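Local atomic coordinates of O-methyltransferase (Saccharopolyspora spinosa, PDB entry 4CE0), a protein that probably transfers a methyl group from S-adenosylmethionine to the 4'-hydroxyl of a spinosyn rhamnose, in a magnesium-dependent step of antibiotic biosynthesis. Residues R86-L97 / N149-V160. Residues are numbered along the deposited sequence; the frame is centred on the assembly and turned at random.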
ATOM      1  N   ARG A  86      -4.414   1.983  16.656  1.00 17.07           N
ATOM      2  CA  ARG A  86      -3.234   1.371  16.056  1.00 18.99           C
ATOM      3  C   ARG A  86      -2.359   2.366  15.297  1.00 18.76           C
ATOM      4  O   ARG A  86      -1.254   2.021  14.854  1.00 21.62           O
ATOM      5  CB  ARG A  86      -3.642   0.195  15.166  1.00 24.44           C
ATOM      6  CG  ARG A  86      -4.102  -1.021  15.956  1.00 23.36           C
ATOM      7  CD  ARG A  86      -4.691  -2.074  15.068  1.00 23.30           C
ATOM      8  NE  ARG A  86      -5.269  -3.168  15.844  1.00 32.23           N
ATOM      9  CZ  ARG A  86      -6.157  -4.041  15.375  1.00 37.76           C
ATOM     10  NH1 ARG A  86      -6.582  -3.972  14.117  1.00 31.22           N
ATOM     11  NH2 ARG A  86      -6.625  -4.985  16.178  1.00 42.51           N
ATOM     12  N   GLY A  87      -2.863   3.588  15.136  1.00 18.00           N
ATOM     13  CA  GLY A  87      -2.054   4.689  14.626  1.00 18.95           C
ATOM     14  C   GLY A  87      -2.307   5.109  13.211  1.00 16.43           C
ATOM     15  O   GLY A  87      -1.703   6.081  12.725  1.00 15.77           O
ATOM     16  N   GLY A  88      -3.264   4.437  12.586  1.00 17.21           N
ATOM     17  CA  GLY A  88      -3.493   4.532  11.158  1.00 14.87           C
ATOM     18  C   GLY A  88      -3.763   5.935  10.648  1.00 17.59           C
ATOM     19  O   GLY A  88      -3.197   6.369   9.638  1.00 16.46           O
ATOM     20  N   ALA A  89      -4.633   6.649  11.338  1.00 14.00           N
ATOM     21  CA  ALA A  89      -4.961   8.010  10.932  1.00 22.39           C
ATOM     22  C   ALA A  89      -3.744   8.915  11.039  1.00 22.72           C
ATOM     23  O   ALA A  89      -3.519   9.771  10.200  1.00 18.37           O
ATOM     24  CB  ALA A  89      -6.097   8.548  11.767  1.00 24.22           C
ATOM     25  N   CYS A  90      -2.970   8.742  12.104  1.00 21.86           N
ATOM     26  CA  CYS A  90      -1.744   9.495  12.267  1.00 13.65           C
ATOM     27  C   CYS A  90      -0.695   9.123  11.245  1.00 13.63           C
ATOM     28  O   CYS A  90       0.035   9.989  10.746  1.00 14.21           O
ATOM     29  CB  CYS A  90      -1.187   9.243  13.658  1.00 17.86           C
ATOM     30  SG  CYS A  90      -2.148  10.066  14.957  1.00 26.81           S
ATOM     31  N   ILE A  91      -0.580   7.836  10.954  1.00 15.57           N
ATOM     32  CA  ILE A  91       0.297   7.408   9.847  1.00 15.43           C
ATOM     33  C   ILE A  91      -0.088   8.137   8.559  1.00 17.09           C
ATOM     34  O   ILE A  91       0.779   8.662   7.835  1.00 15.19           O
ATOM     35  CB  ILE A  91       0.253   5.895   9.651  1.00 12.14           C
ATOM     36  CG1 ILE A  91       0.902   5.203  10.849  1.00 16.92           C
ATOM     37  CG2 ILE A  91       1.022   5.450   8.405  1.00 12.80           C
ATOM     38  CD1 ILE A  91       0.559   3.760  10.961  1.00 15.18           C
ATOM     39  N   PHE A  92      -1.387   8.202   8.291  1.00 10.39           N
ATOM     40  CA  PHE A  92      -1.851   8.878   7.099  1.00 11.06           C
ATOM     41  C   PHE A  92      -1.472  10.349   7.062  1.00 15.85           C
ATOM     42  O   PHE A  92      -0.960  10.813   6.061  1.00 11.25           O
ATOM     43  CB  PHE A  92      -3.360   8.742   6.918  1.00 16.52           C
ATOM     44  CG  PHE A  92      -3.836   9.295   5.629  1.00 14.63           C
ATOM     45  CD1 PHE A  92      -3.544   8.626   4.432  1.00 17.53           C
ATOM     46  CD2 PHE A  92      -4.535  10.498   5.585  1.00 20.32           C
ATOM     47  CE1 PHE A  92      -3.974   9.137   3.227  1.00 17.13           C
ATOM     48  CE2 PHE A  92      -4.966  11.024   4.389  1.00 24.84           C
ATOM     49  CZ  PHE A  92      -4.692  10.331   3.196  1.00 21.91           C
ATOM     50  N   MET A  93      -1.668  11.075   8.163  1.00 21.48           N
ATOM     51  CA  MET A  93      -1.286  12.488   8.166  1.00 18.98           C
ATOM     52  C   MET A  93       0.213  12.625   7.900  1.00 10.60           C
ATOM     53  O   MET A  93       0.655  13.512   7.170  1.00 19.56           O
ATOM     54  CB  MET A  93      -1.646  13.155   9.499  1.00 17.45           C
ATOM     55  CG  MET A  93      -3.095  13.149   9.786  1.00 15.00           C
ATOM     56  SD  MET A  93      -3.533  14.209  11.171  1.00 25.12           S
ATOM     57  CE  MET A  93      -3.089  13.137  12.492  1.00 25.47           C
ATOM     58  N   ARG A  94       0.994  11.750   8.489  1.00 12.68           N
ATOM     59  CA  ARG A  94       2.447  11.805   8.268  1.00 15.69           C
ATOM     60  C   ARG A  94       2.747  11.511   6.801  1.00 16.90           C
ATOM     61  O   ARG A  94       3.669  12.085   6.198  1.00 12.28           O
ATOM     62  CB  ARG A  94       3.175  10.823   9.171  1.00 14.50           C
ATOM     63  CG  ARG A  94       4.706  10.656   8.879  1.00 20.09           C
ATOM     64  CD  ARG A  94       5.537  11.883   9.162  1.00 15.70           C
ATOM     65  NE  ARG A  94       6.910  11.796   8.633  1.00 15.51           N
ATOM     66  CZ  ARG A  94       7.302  12.287   7.454  1.00 25.15           C
ATOM     67  NH1 ARG A  94       6.440  12.868   6.621  1.00 21.98           N
ATOM     68  NH2 ARG A  94       8.564  12.181   7.084  1.00 29.14           N
ATOM     69  N   ALA A  95       1.938  10.647   6.208  1.00 17.13           N
ATOM     70  CA  ALA A  95       2.184  10.270   4.803  1.00 10.45           C
ATOM     71  C   ALA A  95       1.807  11.422   3.864  1.00 16.28           C
ATOM     72  O   ALA A  95       2.453  11.625   2.837  1.00 14.75           O
ATOM     73  CB  ALA A  95       1.444   9.017   4.451  1.00 10.02           C
ATOM     74  N   VAL A  96       0.780  12.192   4.210  1.00 14.08           N
ATOM     75  CA  VAL A  96       0.447  13.334   3.368  1.00 13.71           C
ATOM     76  C   VAL A  96       1.616  14.347   3.336  1.00 15.15           C
ATOM     77  O   VAL A  96       2.033  14.794   2.252  1.00 20.98           O
ATOM     78  CB  VAL A  96      -0.842  14.011   3.791  1.00 17.54           C
ATOM     79  CG1 VAL A  96      -1.147  15.138   2.829  1.00 17.84           C
ATOM     80  CG2 VAL A  96      -2.000  13.003   3.818  1.00 19.71           C
ATOM     81  N   LEU A  97       2.144  14.699   4.516  1.00 24.17           N
ATOM     82  CA  LEU A  97       3.361  15.523   4.603  1.00 22.35           C
ATOM     83  C   LEU A  97       4.494  14.976   3.738  1.00 19.18           C
ATOM     84  O   LEU A  97       5.178  15.724   3.041  1.00 16.96           O
ATOM     85  CB  LEU A  97       3.867  15.618   6.051  1.00 24.26           C
ATOM     86  CG  LEU A  97       2.931  16.253   7.076  1.00 22.41           C
ATOM     87  CD1 LEU A  97       3.612  16.290   8.438  1.00 25.72           C
ATOM     88  CD2 LEU A  97       2.507  17.632   6.622  1.00 21.27           C
ATOM     89  N   ASN A 149       4.137   0.018  13.882  1.00 24.69           N
ATOM     90  CA  ASN A 149       3.207   0.256  12.777  1.00 26.26           C
ATOM     91  C   ASN A 149       3.706   1.388  11.889  1.00 24.63           C
ATOM     92  O   ASN A 149       3.700   1.252  10.683  1.00 25.44           O
ATOM     93  CB  ASN A 149       1.785   0.519  13.293  1.00 20.46           C
ATOM     94  CG  ASN A 149       1.150  -0.731  13.867  1.00 21.92           C
ATOM     95  OD1 ASN A 149       1.633  -1.841  13.617  1.00 18.60           O
ATOM     96  ND2 ASN A 149       0.090  -0.567  14.635  1.00 18.98           N
ATOM     97  N   PHE A 150       4.177   2.486  12.479  1.00 20.36           N
ATOM     98  CA  PHE A 150       4.678   3.601  11.668  1.00 17.05           C
ATOM     99  C   PHE A 150       5.874   3.116  10.842  1.00 21.07           C
ATOM    100  O   PHE A 150       6.025   3.505   9.663  1.00 20.81           O
ATOM    101  CB  PHE A 150       5.106   4.795  12.523  1.00 19.83           C
ATOM    102  CG  PHE A 150       4.048   5.848  12.738  1.00 19.11           C
ATOM    103  CD1 PHE A 150       3.111   5.699  13.753  1.00 13.87           C
ATOM    104  CD2 PHE A 150       4.041   7.025  11.994  1.00 11.89           C
ATOM    105  CE1 PHE A 150       2.128   6.677  14.007  1.00 18.06           C
ATOM    106  CE2 PHE A 150       3.060   8.026  12.230  1.00 18.05           C
ATOM    107  CZ  PHE A 150       2.105   7.845  13.249  1.00 18.99           C
ATOM    108  N   ALA A 151       6.702   2.268  11.455  1.00 19.70           N
ATOM    109  CA  ALA A 151       7.951   1.835  10.854  1.00 25.38           C
ATOM    110  C   ALA A 151       7.637   0.918   9.695  1.00 20.22           C
ATOM    111  O   ALA A 151       8.388   0.828   8.747  1.00 17.26           O
ATOM    112  CB  ALA A 151       8.857   1.116  11.902  1.00 38.75           C
ATOM    113  N   ARG A 152       6.492   0.268   9.733  1.00 17.88           N
ATOM    114  CA  ARG A 152       6.110  -0.599   8.617  1.00 23.57           C
ATOM    115  C   ARG A 152       5.941   0.186   7.338  1.00 23.55           C
ATOM    116  O   ARG A 152       6.168  -0.351   6.256  1.00 22.80           O
ATOM    117  CB  ARG A 152       4.863  -1.414   8.953  1.00 25.87           C
ATOM    118  CG  ARG A 152       5.222  -2.492   9.978  1.00 34.68           C
ATOM    119  CD  ARG A 152       4.050  -3.049  10.735  1.00 44.93           C
ATOM    120  NE  ARG A 152       4.129  -4.510  10.760  1.00 54.25           N
ATOM    121  CZ  ARG A 152       3.118  -5.298  11.097  1.00 57.04           C
ATOM    122  NH1 ARG A 152       1.937  -4.769  11.439  1.00 56.60           N
ATOM    123  NH2 ARG A 152       3.270  -6.616  11.066  1.00 61.58           N
ATOM    124  N   TYR A 153       5.567   1.460   7.461  1.00 25.34           N
ATOM    125  CA  TYR A 153       5.314   2.314   6.297  1.00 15.88           C
ATOM    126  C   TYR A 153       6.544   3.148   5.966  1.00 23.90           C
ATOM    127  O   TYR A 153       6.519   3.974   5.043  1.00 23.56           O
ATOM    128  CB  TYR A 153       4.075   3.204   6.522  1.00 17.12           C
ATOM    129  CG  TYR A 153       2.767   2.434   6.675  1.00 19.02           C
ATOM    130  CD1 TYR A 153       1.988   2.111   5.576  1.00 20.61           C
ATOM    131  CD2 TYR A 153       2.313   2.038   7.931  1.00 15.63           C
ATOM    132  CE1 TYR A 153       0.797   1.408   5.722  1.00 19.74           C
ATOM    133  CE2 TYR A 153       1.143   1.326   8.092  1.00 24.82           C
ATOM    134  CZ  TYR A 153       0.383   1.007   6.981  1.00 26.60           C
ATOM    135  OH  TYR A 153      -0.810   0.327   7.145  1.00 17.74           O
ATOM    136  N   GLY A 154       7.635   2.914   6.699  1.00 19.61           N
ATOM    137  CA  GLY A 154       8.814   3.736   6.554  1.00 24.41           C
ATOM    138  C   GLY A 154       8.592   5.178   6.997  1.00 23.73           C
ATOM    139  O   GLY A 154       9.217   6.092   6.478  1.00 20.74           O
ATOM    140  N   LEU A 155       7.713   5.392   7.975  1.00 24.96           N
ATOM    141  CA  LEU A 155       7.404   6.755   8.414  1.00 21.29           C
ATOM    142  C   LEU A 155       7.664   7.031   9.889  1.00 26.69           C
ATOM    143  O   LEU A 155       7.119   7.981  10.422  1.00 20.59           O
ATOM    144  CB  LEU A 155       5.954   7.104   8.084  1.00 21.51           C
ATOM    145  CG  LEU A 155       5.677   7.148   6.580  1.00 21.62           C
ATOM    146  CD1 LEU A 155       4.193   7.106   6.341  1.00 22.09           C
ATOM    147  CD2 LEU A 155       6.288   8.401   5.928  1.00 26.22           C
ATOM    148  N   LEU A 156       8.505   6.229  10.541  1.00 26.33           N
ATOM    149  CA  LEU A 156       8.806   6.463  11.948  1.00 21.70           C
ATOM    150  C   LEU A 156      10.023   7.358  12.032  1.00 29.65           C
ATOM    151  O   LEU A 156      11.123   6.867  12.157  1.00 33.40           O
ATOM    152  CB  LEU A 156       9.042   5.143  12.679  1.00 27.66           C
ATOM    153  CG  LEU A 156       9.352   5.280  14.177  1.00 30.12           C
ATOM    154  CD1 LEU A 156       8.184   5.927  14.885  1.00 32.89           C
ATOM    155  CD2 LEU A 156       9.661   3.912  14.801  1.00 32.63           C
ATOM    156  N   ASP A 157       9.830   8.665  11.914  1.00 26.87           N
ATOM    157  CA  ASP A 157      10.974   9.588  11.858  1.00 27.01           C
ATOM    158  C   ASP A 157      10.777  10.828  12.749  1.00 26.05           C
ATOM    159  O   ASP A 157       9.927  10.835  13.649  1.00 21.10           O
ATOM    160  CB  ASP A 157      11.282   9.969  10.402  1.00 30.76           C
ATOM    161  CG  ASP A 157      10.264  10.920   9.787  1.00 39.47           C
ATOM    162  OD1 ASP A 157       9.151  11.078  10.342  1.00 28.77           O
ATOM    163  OD2 ASP A 157      10.599  11.515   8.729  1.00 44.97           O
ATOM    164  N   GLU A 158      11.562  11.867  12.504  1.00 17.67           N
ATOM    165  CA  GLU A 158      11.618  13.052  13.404  1.00 25.55           C
ATOM    166  C   GLU A 158      10.328  13.861  13.391  1.00 26.27           C
ATOM    167  O   GLU A 158      10.078  14.665  14.301  1.00 19.13           O
ATOM    168  CB  GLU A 158      12.748  13.988  12.990  1.00 31.10           C
ATOM    169  CG  GLU A 158      12.757  14.240  11.472  1.00 42.29           C
ATOM    170  CD  GLU A 158      13.582  15.448  11.057  1.00 62.64           C
ATOM    171  OE1 GLU A 158      14.124  16.140  11.954  1.00 69.53           O
ATOM    172  OE2 GLU A 158      13.688  15.700   9.831  1.00 66.28           O
ATOM    173  N   GLN A 159       9.496  13.665  12.365  1.00 19.31           N
ATOM    174  CA  GLN A 159       8.264  14.433  12.238  1.00 18.74           C
ATOM    175  C   GLN A 159       7.070  13.798  12.936  1.00 18.67           C
ATOM    176  O   GLN A 159       5.943  14.261  12.785  1.00 28.82           O
ATOM    177  CB  GLN A 159       7.939  14.642  10.762  1.00 26.65           C
ATOM    178  CG  GLN A 159       8.856  15.628  10.058  1.00 27.18           C
ATOM    179  CD  GLN A 159       8.433  15.858   8.615  1.00 20.21           C
ATOM    180  OE1 GLN A 159       9.003  15.277   7.681  1.00 24.09           O
ATOM    181  NE2 GLN A 159       7.415  16.673   8.428  1.00 20.81           N
ATOM    182  N   VAL A 160       7.304  12.717  13.666  1.00 16.54           N
ATOM    183  CA  VAL A 160       6.257  12.058  14.445  1.00 15.86           C
ATOM    184  C   VAL A 160       6.670  12.056  15.926  1.00 20.03           C
ATOM    185  O   VAL A 160       7.776  11.579  16.270  1.00 22.65           O
ATOM    186  CB  VAL A 160       6.057  10.597  14.029  1.00 19.98           C
ATOM    187  CG1 VAL A 160       4.853  10.006  14.766  1.00 16.32           C
ATOM    188  CG2 VAL A 160       5.880  10.484  12.490  1.00 19.45           C
TER
HETATM  189  O   HOH W   1       7.865  14.960   5.043  1.00 22.57           O
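Ile91 sits between two aromatic rings. Its CG1 stands almost exactly over the centre of the Phe150 ring, 3.5 Å from the centroid and 3° off the normal, while CG2 lies over a face of Tyr153. These are two CH-pi contacts from one side chain. The edge of Phe150 runs into the helix itself, with CZ 3.6 Å from Cys90 CB, and its other face is backed by Val160 CG1.

One turn on, Arg94 leaves the helix with CG anti to the backbone N (chi1 172°) and bends at chi2, which carries the guanidinium to Asp157. Arg94 NE meets Asp157 OD1 at 2.9 Å. Arg94 NH2 meets Asp157 OD2 at 2.7 Å, completing a side-on salt bridge. Both come from the syn side, tilted somewhat out of the carboxylate plane; the two planes are only 15° apart. Leu155 CD2 covers one guanidinium face. Gln159 OE1 lies over the opposite face near the rim, too poorly angled to bond NH2; a water links it to Arg94 NH1. Gln159 is itself steadied through NE2 by the carbonyls of Arg105 and Asp102.

At the other end Asn149 ND2 donates nearly straight to a lone pair of Arg86 O (2.9 Å), in the carbonyl plane, just before the N-cap Gly87. A Schellman motif at Gly154 turns the chain so that Leu155 reaches Ala95.

Helix 88-100, whose Ala89 touches the bound S-adenosylhomocysteine, thus packs against the end of helix 143-152 and the loop into edge strand 160-164 of the Rossmann-like sheet, with strand 78-82 and helices 6-16 and 56-73 also packed around it.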